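Local coordinates for protein spermidine synthase (Thermotoga maritima, PDB 1JQ3) that catalyses the transfer of an aminopropyl group from decarboxylated S-adenosylmethionine to putrescine, yielding spermidine and S-methyl-5'-thioadenosine, at residues A[205-210]-A[239-244]; A[19-24]-A[64-69]; A[78-83]-A[168-173]. All coordinates share one frame; numbering follows the deposited sequence.

Contact 1. Residues A[205-210]-A[239-244]; sequences TEDPFY and YPSGMW. With AAT (S-adenosyl-1,8-diamino-3-thiooctane), chain E.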
loop_
_atom_site.group_PDB
_atom_site.type_symbol
_atom_site.label_atom_id
_atom_site.label_comp_id
_atom_site.label_asym_id
_atom_site.label_seq_id
_atom_site.Cartn_x
_atom_site.Cartn_y
_atom_site.Cartn_z
ATOM N N THR A 205 5.691 -12.231 26.143
ATOM C CA THR A 205 6.665 -11.151 26.284
ATOM C C THR A 205 7.209 -10.561 24.974
ATOM O O THR A 205 8.360 -10.120 24.900
ATOM C CB THR A 205 7.821 -11.545 27.236
ATOM O OG1 THR A 205 8.256 -12.877 26.936
ATOM C CG2 THR A 205 7.352 -11.493 28.684
ATOM N N GLU A 206 6.369 -10.570 23.942
ATOM C CA GLU A 206 6.691 -9.971 22.645
ATOM C C GLU A 206 7.850 -10.586 21.867
ATOM O O GLU A 206 8.555 -11.470 22.343
ATOM C CB GLU A 206 7.011 -8.483 22.840
ATOM C CG GLU A 206 6.006 -7.702 23.661
ATOM C CD GLU A 206 4.880 -7.172 22.818
ATOM O OE1 GLU A 206 3.718 -7.559 23.055
ATOM O OE2 GLU A 206 5.166 -6.371 21.907
ATOM N N ASP A 207 8.072 -10.039 20.677
ATOM C CA ASP A 207 9.160 -10.476 19.810
ATOM C C ASP A 207 10.450 -9.748 20.194
ATOM O O ASP A 207 10.453 -8.523 20.343
ATOM C CB ASP A 207 8.838 -10.155 18.343
ATOM C CG ASP A 207 8.502 -8.680 18.122
ATOM O OD1 ASP A 207 7.473 -8.210 18.658
ATOM O OD2 ASP A 207 9.258 -8.003 17.401
ATOM N N PRO A 208 11.564 -10.494 20.347
ATOM C CA PRO A 208 12.866 -9.909 20.700
ATOM C C PRO A 208 13.511 -9.347 19.430
ATOM O O PRO A 208 14.681 -9.628 19.132
ATOM C CB PRO A 208 13.675 -11.115 21.200
ATOM C CG PRO A 208 12.667 -12.207 21.411
ATOM C CD PRO A 208 11.641 -11.962 20.341
ATOM N N PHE A 209 12.736 -8.595 18.655
ATOM C CA PHE A 209 13.235 -8.028 17.407
ATOM C C PHE A 209 12.738 -6.586 17.294
ATOM O O PHE A 209 13.479 -5.656 17.610
ATOM C CB PHE A 209 12.782 -8.888 16.216
ATOM C CG PHE A 209 13.511 -8.591 14.931
ATOM C CD1 PHE A 209 12.835 -8.060 13.836
ATOM C CD2 PHE A 209 14.876 -8.837 14.818
ATOM C CE1 PHE A 209 13.506 -7.775 12.644
ATOM C CE2 PHE A 209 15.557 -8.557 13.629
ATOM C CZ PHE A 209 14.870 -8.024 12.540
ATOM N N TYR A 210 11.489 -6.392 16.878
ATOM C CA TYR A 210 10.942 -5.033 16.785
ATOM C C TYR A 210 10.597 -4.506 18.179
ATOM O O TYR A 210 10.608 -3.291 18.413
ATOM C CB TYR A 210 9.672 -5.004 15.932
ATOM C CG TYR A 210 9.907 -5.373 14.494
ATOM C CD1 TYR A 210 10.648 -4.537 13.648
ATOM C CD2 TYR A 210 9.411 -6.573 13.981
ATOM C CE1 TYR A 210 10.894 -4.906 12.305
ATOM C CE2 TYR A 210 9.646 -6.948 12.650
ATOM C CZ TYR A 210 10.386 -6.112 11.825
ATOM O OH TYR A 210 10.607 -6.491 10.522
ATOM N N TYR A 239 2.592 -12.862 13.631
ATOM C CA TYR A 239 2.935 -11.821 14.594
ATOM C C TYR A 239 4.240 -11.206 14.101
ATOM O O TYR A 239 5.013 -11.848 13.375
ATOM C CB TYR A 239 3.110 -12.375 16.021
ATOM C CG TYR A 239 1.831 -12.491 16.837
ATOM C CD1 TYR A 239 0.599 -12.026 16.350
ATOM C CD2 TYR A 239 1.859 -13.076 18.102
ATOM C CE1 TYR A 239 -0.571 -12.150 17.114
ATOM C CE2 TYR A 239 0.713 -13.208 18.864
ATOM C CZ TYR A 239 -0.505 -12.749 18.375
ATOM O OH TYR A 239 -1.640 -12.902 19.160
ATOM N N PRO A 240 4.492 -9.946 14.464
ATOM C CA PRO A 240 5.692 -9.202 14.069
ATOM C C PRO A 240 6.974 -10.008 14.272
ATOM O O PRO A 240 7.295 -10.392 15.396
ATOM C CB PRO A 240 5.649 -7.968 14.983
ATOM C CG PRO A 240 4.170 -7.754 15.179
ATOM C CD PRO A 240 3.664 -9.166 15.404
ATOM N N SER A 241 7.664 -10.255 13.152
ATOM C CA SER A 241 8.934 -10.998 13.058
ATOM C C SER A 241 8.800 -12.524 13.055
ATOM O O SER A 241 9.728 -13.226 12.635
ATOM C CB SER A 241 9.931 -10.559 14.144
ATOM O OG SER A 241 9.755 -11.292 15.348
ATOM N N GLY A 242 7.659 -13.027 13.520
ATOM C CA GLY A 242 7.435 -14.464 13.560
ATOM C C GLY A 242 8.177 -15.186 14.668
ATOM O O GLY A 242 8.097 -16.408 14.782
ATOM N N MET A 243 8.930 -14.435 15.462
ATOM C CA MET A 243 9.676 -15.011 16.568
ATOM C C MET A 243 9.061 -14.452 17.832
ATOM O O MET A 243 9.319 -13.301 18.193
ATOM C CB MET A 243 11.148 -14.616 16.477
ATOM C CG MET A 243 11.958 -15.041 17.688
ATOM S SD MET A 243 13.728 -14.732 17.451
ATOM C CE MET A 243 14.357 -15.711 18.714
ATOM N N TRP A 244 8.226 -15.254 18.486
ATOM C CA TRP A 244 7.547 -14.799 19.699
ATOM C C TRP A 244 8.170 -15.374 20.961
ATOM O O TRP A 244 8.685 -16.490 20.950
ATOM C CB TRP A 244 6.059 -15.151 19.645
ATOM C CG TRP A 244 5.220 -14.091 20.265
ATOM C CD1 TRP A 244 4.516 -14.170 21.426
ATOM C CD2 TRP A 244 5.082 -12.747 19.799
ATOM N NE1 TRP A 244 3.953 -12.948 21.723
ATOM C CE2 TRP A 244 4.283 -12.059 20.735
ATOM C CE3 TRP A 244 5.562 -12.057 18.677
ATOM C CZ2 TRP A 244 3.956 -10.709 20.591
ATOM C CZ3 TRP A 244 5.238 -10.715 18.530
ATOM C CH2 TRP A 244 4.443 -10.056 19.481
HETATM N N AAT E . -4.976 -13.928 22.346
HETATM C CA AAT E . -4.178 -13.429 21.334
HETATM C CB AAT E . -4.339 -11.985 21.216
HETATM C CG AAT E . -4.204 -11.335 22.521
HETATM S SD AAT E . -5.696 -10.404 22.851
HETATM C "C5'" AAT E . -5.257 -9.288 24.198
HETATM C "C4'" AAT E . -6.436 -8.790 24.979
HETATM O "O4'" AAT E . -6.018 -8.302 26.142
HETATM C "C3'" AAT E . -7.165 -7.712 24.309
HETATM O "O3'" AAT E . -8.429 -8.245 24.084
HETATM C "C2'" AAT E . -7.235 -6.507 25.359
HETATM O "O2'" AAT E . -8.403 -5.708 25.438
HETATM C "C1'" AAT E . -6.827 -7.264 26.615
HETATM N N9 AAT E . -5.981 -6.562 27.537
HETATM C C8 AAT E . -5.295 -5.387 27.428
HETATM N N7 AAT E . -5.164 -4.650 28.554
HETATM C C5 AAT E . -5.804 -5.345 29.451
HETATM C C6 AAT E . -6.011 -5.070 30.898
HETATM N N6 AAT E . -5.503 -3.939 31.537
HETATM N N1 AAT E . -6.748 -5.962 31.700
HETATM C C2 AAT E . -7.243 -7.079 31.030
HETATM N N3 AAT E . -7.096 -7.426 29.682
HETATM C C4 AAT E . -6.351 -6.534 28.887
HETATM C C11 AAT E . -3.014 -10.406 22.509
HETATM C C12 AAT E . -1.587 -10.706 22.102
HETATM C C13 AAT E . -1.249 -10.202 20.713
HETATM C C14 AAT E . 0.023 -9.420 20.439
HETATM C C15 AAT E . 0.382 -8.914 19.055
HETATM N N16 AAT E . 1.483 -8.176 18.548
#
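Glu206 and Asp207 lie against Trp244 and the turn before it in a buried loop-to-turn contact, where the chain leaving strand 199-204 meets the start of strand 243-250. Glu206 CA makes a CH-pi contact over the six-membered ring of Trp244, 3.9 Å from its centroid and 25° off the ring normal; Tyr239 CD2 lies over the centre of the opposite face, so the indole is sandwiched between the Glu206-Asp207 backbone and that edge atom of the tyrosine. Asp207 points at the turn. Its CG stands between its own N and carbonyl carbon (chi1 55°), and Asp207 OD1 comes within 3.4 Å of Trp244 CZ3, the carboxylate turned 24° from the ring plane. Asp207 OD2 instead accepts a bond from Tyr210 N at 2.8 Å, an Asx motif that folds the loop back on itself. Ser241 OG donates to Pro240 O at 2.6 Å, on a lone pair in the carbonyl plane, and Ser241 CB packs 3.8 Å from Phe209 CD1. On the ligand side, Trp244 CH2 stands 3.6 Å from N16 of the bound multisubstrate analogue AAT, and AAT C15 lies over one face of the Tyr239 ring, toward its rim. Such an aromatic-lined wall, built on the type II turn 239-242, belongs to the polyamine end of an aminopropyltransferase active site.

Contact 2. Residues A[19-24]-A[64-69]; sequences YFEYYT and GITMTT. With AAT (S-adenosyl-1,8-diamino-3-thiooctane), chain E.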
loop_
_atom_site.group_PDB
_atom_site.type_symbol
_atom_site.label_atom_id
_atom_site.label_comp_id
_atom_site.label_asym_id
_atom_site.label_seq_id
_atom_site.Cartn_x
_atom_site.Cartn_y
_atom_site.Cartn_z
ATOM N N TYR A 19 -5.554 -4.490 4.434
ATOM C CA TYR A 19 -5.319 -4.244 5.843
ATOM C C TYR A 19 -3.796 -4.092 5.955
ATOM O O TYR A 19 -3.036 -4.947 5.471
ATOM C CB TYR A 19 -5.770 -5.446 6.675
ATOM C CG TYR A 19 -5.179 -5.509 8.062
ATOM C CD1 TYR A 19 -5.636 -4.679 9.083
ATOM C CD2 TYR A 19 -4.211 -6.461 8.373
ATOM C CE1 TYR A 19 -5.154 -4.803 10.390
ATOM C CE2 TYR A 19 -3.716 -6.600 9.671
ATOM C CZ TYR A 19 -4.196 -5.775 10.673
ATOM O OH TYR A 19 -3.753 -5.971 11.963
ATOM N N PHE A 20 -3.358 -2.986 6.539
ATOM C CA PHE A 20 -1.932 -2.730 6.724
ATOM C C PHE A 20 -1.656 -2.632 8.207
ATOM O O PHE A 20 -2.258 -1.808 8.891
ATOM C CB PHE A 20 -1.509 -1.424 6.053
ATOM C CG PHE A 20 -1.204 -1.558 4.593
ATOM C CD1 PHE A 20 -2.215 -1.818 3.677
ATOM C CD2 PHE A 20 0.105 -1.410 4.128
ATOM C CE1 PHE A 20 -1.936 -1.922 2.319
ATOM C CE2 PHE A 20 0.399 -1.513 2.760
ATOM C CZ PHE A 20 -0.637 -1.770 1.853
ATOM N N GLU A 21 -0.776 -3.507 8.707
ATOM C CA GLU A 21 -0.394 -3.500 10.114
ATOM C C GLU A 21 1.033 -2.978 10.210
ATOM O O GLU A 21 1.936 -3.521 9.569
ATOM C CB GLU A 21 -0.417 -4.923 10.699
ATOM C CG GLU A 21 0.053 -4.978 12.151
ATOM C CD GLU A 21 0.199 -6.387 12.688
ATOM O OE1 GLU A 21 0.148 -7.348 11.899
ATOM O OE2 GLU A 21 0.385 -6.538 13.915
ATOM N N TYR A 22 1.234 -1.939 11.013
ATOM C CA TYR A 22 2.567 -1.360 11.202
ATOM C C TYR A 22 3.201 -1.956 12.438
ATOM O O TYR A 22 2.520 -2.148 13.453
ATOM C CB TYR A 22 2.475 0.158 11.399
ATOM C CG TYR A 22 2.134 0.905 10.149
ATOM C CD1 TYR A 22 0.800 1.074 9.752
ATOM C CD2 TYR A 22 3.145 1.431 9.340
ATOM C CE1 TYR A 22 0.484 1.746 8.575
ATOM C CE2 TYR A 22 2.841 2.102 8.169
ATOM C CZ TYR A 22 1.514 2.258 7.790
ATOM O OH TYR A 22 1.212 2.936 6.632
ATOM N N TYR A 23 4.496 -2.270 12.341
ATOM C CA TYR A 23 5.256 -2.811 13.463
ATOM C C TYR A 23 5.830 -1.633 14.241
ATOM O O TYR A 23 5.875 -0.517 13.729
ATOM C CB TYR A 23 6.414 -3.686 12.963
ATOM C CG TYR A 23 5.968 -4.933 12.231
ATOM C CD1 TYR A 23 4.678 -5.448 12.398
ATOM C CD2 TYR A 23 6.837 -5.592 11.365
ATOM C CE1 TYR A 23 4.267 -6.599 11.718
ATOM C CE2 TYR A 23 6.445 -6.724 10.687
ATOM C CZ TYR A 23 5.168 -7.227 10.867
ATOM O OH TYR A 23 4.825 -8.382 10.214
ATOM N N THR A 24 6.276 -1.890 15.466
ATOM C CA THR A 24 6.864 -0.849 16.310
ATOM C C THR A 24 7.986 -0.131 15.551
ATOM O O THR A 24 8.897 -0.772 15.014
ATOM C CB THR A 24 7.378 -1.462 17.629
ATOM O OG1 THR A 24 6.262 -1.998 18.356
ATOM C CG2 THR A 24 8.096 -0.418 18.491
ATOM N N GLY A 64 -5.622 -1.796 14.706
ATOM C CA GLY A 64 -4.744 -2.064 13.580
ATOM C C GLY A 64 -3.562 -2.964 13.881
ATOM O O GLY A 64 -2.519 -2.869 13.224
ATOM N N ILE A 65 -3.689 -3.788 14.919
ATOM C CA ILE A 65 -2.629 -4.729 15.277
ATOM C C ILE A 65 -3.268 -6.115 15.290
ATOM O O ILE A 65 -4.304 -6.322 15.926
ATOM C CB ILE A 65 -1.991 -4.401 16.652
ATOM C CG1 ILE A 65 -1.319 -3.023 16.576
ATOM C CG2 ILE A 65 -0.933 -5.469 17.013
ATOM C CD1 ILE A 65 -0.777 -2.501 17.900
ATOM N N THR A 66 -2.674 -7.038 14.536
ATOM C CA THR A 66 -3.185 -8.404 14.416
ATOM C C THR A 66 -3.170 -9.146 15.748
ATOM O O THR A 66 -2.126 -9.293 16.373
ATOM C CB THR A 66 -2.367 -9.195 13.372
ATOM O OG1 THR A 66 -2.327 -8.449 12.153
ATOM C CG2 THR A 66 -3.006 -10.562 13.105
ATOM N N MET A 67 -4.338 -9.628 16.161
ATOM C CA MET A 67 -4.470 -10.357 17.416
ATOM C C MET A 67 -4.520 -11.861 17.155
ATOM O O MET A 67 -3.811 -12.629 17.800
ATOM C CB MET A 67 -5.727 -9.909 18.144
ATOM C CG MET A 67 -5.701 -8.441 18.553
ATOM S SD MET A 67 -4.488 -8.123 19.840
ATOM C CE MET A 67 -3.243 -7.323 18.921
ATOM N N THR A 68 -5.387 -12.277 16.233
ATOM C CA THR A 68 -5.493 -13.696 15.884
ATOM C C THR A 68 -5.858 -13.907 14.420
ATOM O O THR A 68 -6.438 -13.028 13.779
ATOM C CB THR A 68 -6.625 -14.429 16.684
ATOM O OG1 THR A 68 -7.922 -13.925 16.306
ATOM C CG2 THR A 68 -6.437 -14.294 18.196
ATOM N N THR A 69 -5.470 -15.062 13.881
ATOM C CA THR A 69 -5.899 -15.458 12.529
ATOM C C THR A 69 -6.285 -16.923 12.712
ATOM O O THR A 69 -5.703 -17.646 13.530
ATOM C CB THR A 69 -4.847 -15.294 11.361
ATOM O OG1 THR A 69 -4.015 -16.458 11.240
ATOM C CG2 THR A 69 -3.999 -14.063 11.560
HETATM N N AAT E . -4.976 -13.928 22.346
HETATM C CA AAT E . -4.178 -13.429 21.334
HETATM C CB AAT E . -4.339 -11.985 21.216
HETATM C CG AAT E . -4.204 -11.335 22.521
HETATM S SD AAT E . -5.696 -10.404 22.851
HETATM C "C5'" AAT E . -5.257 -9.288 24.198
HETATM C "C4'" AAT E . -6.436 -8.790 24.979
HETATM O "O4'" AAT E . -6.018 -8.302 26.142
HETATM C "C3'" AAT E . -7.165 -7.712 24.309
HETATM O "O3'" AAT E . -8.429 -8.245 24.084
HETATM C "C2'" AAT E . -7.235 -6.507 25.359
HETATM O "O2'" AAT E . -8.403 -5.708 25.438
HETATM C "C1'" AAT E . -6.827 -7.264 26.615
HETATM N N9 AAT E . -5.981 -6.562 27.537
HETATM C C8 AAT E . -5.295 -5.387 27.428
HETATM N N7 AAT E . -5.164 -4.650 28.554
HETATM C C5 AAT E . -5.804 -5.345 29.451
HETATM C C6 AAT E . -6.011 -5.070 30.898
HETATM N N6 AAT E . -5.503 -3.939 31.537
HETATM N N1 AAT E . -6.748 -5.962 31.700
HETATM C C2 AAT E . -7.243 -7.079 31.030
HETATM N N3 AAT E . -7.096 -7.426 29.682
HETATM C C4 AAT E . -6.351 -6.534 28.887
HETATM C C11 AAT E . -3.014 -10.406 22.509
HETATM C C12 AAT E . -1.587 -10.706 22.102
HETATM C C13 AAT E . -1.249 -10.202 20.713
HETATM C C14 AAT E . 0.023 -9.420 20.439
HETATM C C15 AAT E . 0.382 -8.914 19.055
HETATM N N16 AAT E . 1.483 -8.176 18.548
HETATM O O HOH W 1 -1.939 -0.719 11.449
HETATM O O HOH W 2 0.471 -8.464 15.762
#
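Tyr19 and Glu21 reach from strand 17-22 to the same hydroxyl, Thr66 OG1, on strand 65-69. Tyr19 OH donates to Thr66 OG1 at 2.9 Å, and Thr66 OG1 in turn donates to Glu21 OE1 at 2.7 Å, so the hydroxyl accepts one bond and gives one. The second carboxylate oxygen, Glu21 OE2, accepts a bond from Thr66 N at 3.2 Å with an angle of 151° at the hydrogen. Both donors come from above the carboxylate plane, so the glutamate lies across the strand with one face to Thr66. Its extended chain, CG opposite the backbone N (chi1 177°), is what carries the group that far. The two strands run at 101° to each other and belong to separate antiparallel sheets of the N-terminal tetramerisation domain; Tyr19 also continues its sheet into a strand of the third subunit. Where Glu21 comes nearest to Gly64, just before strand 65-69, a water bridges the backbones: it donates to Phe20 O and to Gly64 O, both at 2.8 Å, and weakly accepts from Tyr22 N. A second water donates to Glu21 OE2 at 2.7 Å and to Thr66 O, and accepts from AAT N16 at 3.0 Å. Through it the distal amine of the ligand is linked to a carboxylate that probably helps to stabilise its positive charge, while Ile65 CG2 packs beside that amine and Glu21 OE2.

Contact 3. Residues A[78-83]-A[168-173]; sequences EMLAHV and IIDSTD. With AAT (S-adenosyl-1,8-diamino-3-thiooctane), chain E.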
loop_
_atom_site.group_PDB
_atom_site.type_symbol
_atom_site.label_atom_id
_atom_site.label_comp_id
_atom_site.label_asym_id
_atom_site.label_seq_id
_atom_site.Cartn_x
_atom_site.Cartn_y
_atom_site.Cartn_z
ATOM N N GLU A 78 -1.400 -22.336 22.245
ATOM C CA GLU A 78 -0.879 -23.592 22.786
ATOM C C GLU A 78 0.414 -23.388 23.550
ATOM O O GLU A 78 0.601 -23.985 24.597
ATOM C CB GLU A 78 -0.687 -24.644 21.698
ATOM C CG GLU A 78 -1.992 -25.179 21.154
ATOM C CD GLU A 78 -1.806 -26.387 20.263
ATOM O OE1 GLU A 78 -0.701 -26.978 20.258
ATOM O OE2 GLU A 78 -2.774 -26.764 19.581
ATOM N N MET A 79 1.295 -22.513 23.061
ATOM C CA MET A 79 2.552 -22.282 23.767
ATOM C C MET A 79 2.379 -21.443 25.033
ATOM O O MET A 79 3.028 -21.700 26.046
ATOM C CB MET A 79 3.597 -21.641 22.849
ATOM C CG MET A 79 4.160 -22.601 21.805
ATOM S SD MET A 79 4.835 -24.141 22.571
ATOM C CE MET A 79 6.264 -23.477 23.418
ATOM N N LEU A 80 1.475 -20.469 24.995
ATOM C CA LEU A 80 1.260 -19.621 26.160
ATOM C C LEU A 80 0.612 -20.409 27.298
ATOM O O LEU A 80 0.997 -20.255 28.457
ATOM C CB LEU A 80 0.385 -18.401 25.800
ATOM C CG LEU A 80 0.071 -17.428 26.950
ATOM C CD1 LEU A 80 1.337 -16.775 27.468
ATOM C CD2 LEU A 80 -0.923 -16.363 26.476
ATOM N N ALA A 81 -0.320 -21.298 26.962
ATOM C CA ALA A 81 -1.031 -22.048 27.993
ATOM C C ALA A 81 -0.473 -23.393 28.411
ATOM O O ALA A 81 -0.393 -23.677 29.607
ATOM C CB ALA A 81 -2.489 -22.225 27.609
ATOM N N HIS A 82 -0.088 -24.227 27.450
ATOM C CA HIS A 82 0.346 -25.572 27.819
ATOM C C HIS A 82 1.628 -25.727 28.602
ATOM O O HIS A 82 1.747 -26.671 29.374
ATOM C CB HIS A 82 0.271 -26.524 26.619
ATOM C CG HIS A 82 -1.112 -26.668 26.072
ATOM N ND1 HIS A 82 -2.172 -27.101 26.840
ATOM C CD2 HIS A 82 -1.626 -26.375 24.854
ATOM C CE1 HIS A 82 -3.281 -27.065 26.118
ATOM N NE2 HIS A 82 -2.976 -26.627 24.911
ATOM N N VAL A 83 2.562 -24.797 28.437
ATOM C CA VAL A 83 3.822 -24.855 29.166
ATOM C C VAL A 83 3.558 -24.797 30.679
ATOM O O VAL A 83 3.898 -25.740 31.406
ATOM C CB VAL A 83 4.819 -23.780 28.644
ATOM C CG1 VAL A 83 6.000 -23.599 29.585
ATOM C CG2 VAL A 83 5.333 -24.205 27.253
ATOM N N ILE A 168 -1.980 -16.684 33.758
ATOM C CA ILE A 168 -1.441 -16.508 32.417
ATOM C C ILE A 168 -1.775 -15.088 31.942
ATOM O O ILE A 168 -2.919 -14.650 32.061
ATOM C CB ILE A 168 -2.077 -17.517 31.440
ATOM C CG1 ILE A 168 -1.657 -18.948 31.811
ATOM C CG2 ILE A 168 -1.671 -17.192 30.004
ATOM C CD1 ILE A 168 -2.516 -20.030 31.157
ATOM N N ILE A 169 -0.758 -14.363 31.481
ATOM C CA ILE A 169 -0.956 -13.004 30.961
ATOM C C ILE A 169 -1.004 -13.063 29.428
ATOM O O ILE A 169 0.002 -13.309 28.770
ATOM C CB ILE A 169 0.169 -12.037 31.374
ATOM C CG1 ILE A 169 0.466 -12.154 32.873
ATOM C CG2 ILE A 169 -0.243 -10.603 31.018
ATOM C CD1 ILE A 169 -0.774 -12.041 33.747
ATOM N N ASP A 170 -2.187 -12.834 28.875
ATOM C CA ASP A 170 -2.417 -12.870 27.428
ATOM C C ASP A 170 -2.796 -11.441 27.030
ATOM O O ASP A 170 -3.921 -11.156 26.650
ATOM C CB ASP A 170 -3.576 -13.843 27.154
ATOM C CG ASP A 170 -3.810 -14.102 25.670
ATOM O OD1 ASP A 170 -3.169 -13.471 24.801
ATOM O OD2 ASP A 170 -4.689 -14.934 25.378
ATOM N N SER A 171 -1.817 -10.555 27.100
ATOM C CA SER A 171 -2.021 -9.135 26.832
ATOM C C SER A 171 -1.692 -8.605 25.441
ATOM O O SER A 171 -1.040 -9.268 24.633
ATOM C CB SER A 171 -1.143 -8.362 27.802
ATOM O OG SER A 171 0.216 -8.711 27.562
ATOM N N THR A 172 -2.122 -7.365 25.202
ATOM C CA THR A 172 -1.816 -6.661 23.962
ATOM C C THR A 172 -0.409 -6.079 24.194
ATOM O O THR A 172 0.205 -6.303 25.252
ATOM C CB THR A 172 -2.817 -5.489 23.689
ATOM O OG1 THR A 172 -3.034 -4.727 24.888
ATOM C CG2 THR A 172 -4.135 -6.011 23.176
ATOM N N ASP A 173 0.113 -5.348 23.216
ATOM C CA ASP A 173 1.435 -4.741 23.371
ATOM C C ASP A 173 1.303 -3.666 24.461
ATOM O O ASP A 173 0.274 -2.994 24.552
ATOM C CB ASP A 173 1.904 -4.127 22.044
ATOM C CG ASP A 173 1.803 -5.102 20.871
ATOM O OD1 ASP A 173 2.642 -6.022 20.764
ATOM O OD2 ASP A 173 0.878 -4.942 20.048
HETATM N N AAT E . -4.976 -13.928 22.346
HETATM C CA AAT E . -4.178 -13.429 21.334
HETATM C CB AAT E . -4.339 -11.985 21.216
HETATM C CG AAT E . -4.204 -11.335 22.521
HETATM S SD AAT E . -5.696 -10.404 22.851
HETATM C "C5'" AAT E . -5.257 -9.288 24.198
HETATM C "C4'" AAT E . -6.436 -8.790 24.979
HETATM O "O4'" AAT E . -6.018 -8.302 26.142
HETATM C "C3'" AAT E . -7.165 -7.712 24.309
HETATM O "O3'" AAT E . -8.429 -8.245 24.084
HETATM C "C2'" AAT E . -7.235 -6.507 25.359
HETATM O "O2'" AAT E . -8.403 -5.708 25.438
HETATM C "C1'" AAT E . -6.827 -7.264 26.615
HETATM N N9 AAT E . -5.981 -6.562 27.537
HETATM C C8 AAT E . -5.295 -5.387 27.428
HETATM N N7 AAT E . -5.164 -4.650 28.554
HETATM C C5 AAT E . -5.804 -5.345 29.451
HETATM C C6 AAT E . -6.011 -5.070 30.898
HETATM N N6 AAT E . -5.503 -3.939 31.537
HETATM N N1 AAT E . -6.748 -5.962 31.700
HETATM C C2 AAT E . -7.243 -7.079 31.030
HETATM N N3 AAT E . -7.096 -7.426 29.682
HETATM C C4 AAT E . -6.351 -6.534 28.887
HETATM C C11 AAT E . -3.014 -10.406 22.509
HETATM C C12 AAT E . -1.587 -10.706 22.102
HETATM C C13 AAT E . -1.249 -10.202 20.713
HETATM C C14 AAT E . 0.023 -9.420 20.439
HETATM C C15 AAT E . 0.382 -8.914 19.055
HETATM N N16 AAT E . 1.483 -8.176 18.548
#
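The active-site end of a Rossmann-like methyltransferase-type sheet is where Leu80 of helix 73-87 packs on strand 164-170 and the loop that follows it. This strand ends at Asp170, the inferred proton acceptor, and residues 170-173 bind spermidine. Helix and strand run nearly antiparallel, 170° between their directions, with axes 9.2 Å apart. Leu80 carries most of the contact. The branch point Leu80 CG sits 3.5 Å from Ile168 CG2, the two side chains slanting past one another, while Leu80 CD2 reaches Asp170 CB at 3.7 Å. A chi1 of 179° sets Leu80 CG against the strand, and both its methyls meet it, CD1 near Ile169 O and CD2 near Asp170 CB. Ile168 CD1 goes the other way and lies against the helix backbone, 4.0 Å from Ala81 CA.

Leu80 thus covers the aliphatic base of Asp170, whose carboxylate turns to the ligand. Asp170 OD1 accepts a bond from AAT N at 3.1 Å, and Asp170 OD2 a weak one from the same amine at 3.2 Å. Tyr76 OH is bonded to OD1 and Thr104 OG1 to OD2, second-shell hydroxyls, one on each oxygen, that would hold the carboxylate's rotation. Further on, Thr172 OG1 approaches AAT C8 at 3.5 Å, and Asp173 OD1 makes a weak bond with the other terminal amine, N16.

The strand is bonded through its backbone to strand 93-98 along one edge and to strand 199-204 along the other. Helix 103-108 closes the side of the contact, with Thr104 on Leu80, Glu107 on Ala81 and Val108 on Ile168, and Leu80 O is bonded to Ser202 OG of strand 199-204.

All three contacts border the site of the bound analogue AAT. Contact 3 grips its aminopropyl amine, whereas N16 at the other end lies where contacts 1, 2 and 3 converge. Contacts 1 and 2, centres about 12 Å apart, are joined by a probable hydrogen bond between Tyr239 OH and Met67 O at 2.6 Å, and by Pro240 CG against Tyr23 CD1 at 3.6 Å. Contacts 1 and 3 meet where Glu206 OE2 lies 2.8 Å from Asp173 OD1, an acidic pair that probably attracts the cationic amine. Ile65 CG2 packs 3.6 Å from Asp173 OD2, bringing the N-terminal domain of contact 2 onto the substrate-binding loop of contact 3.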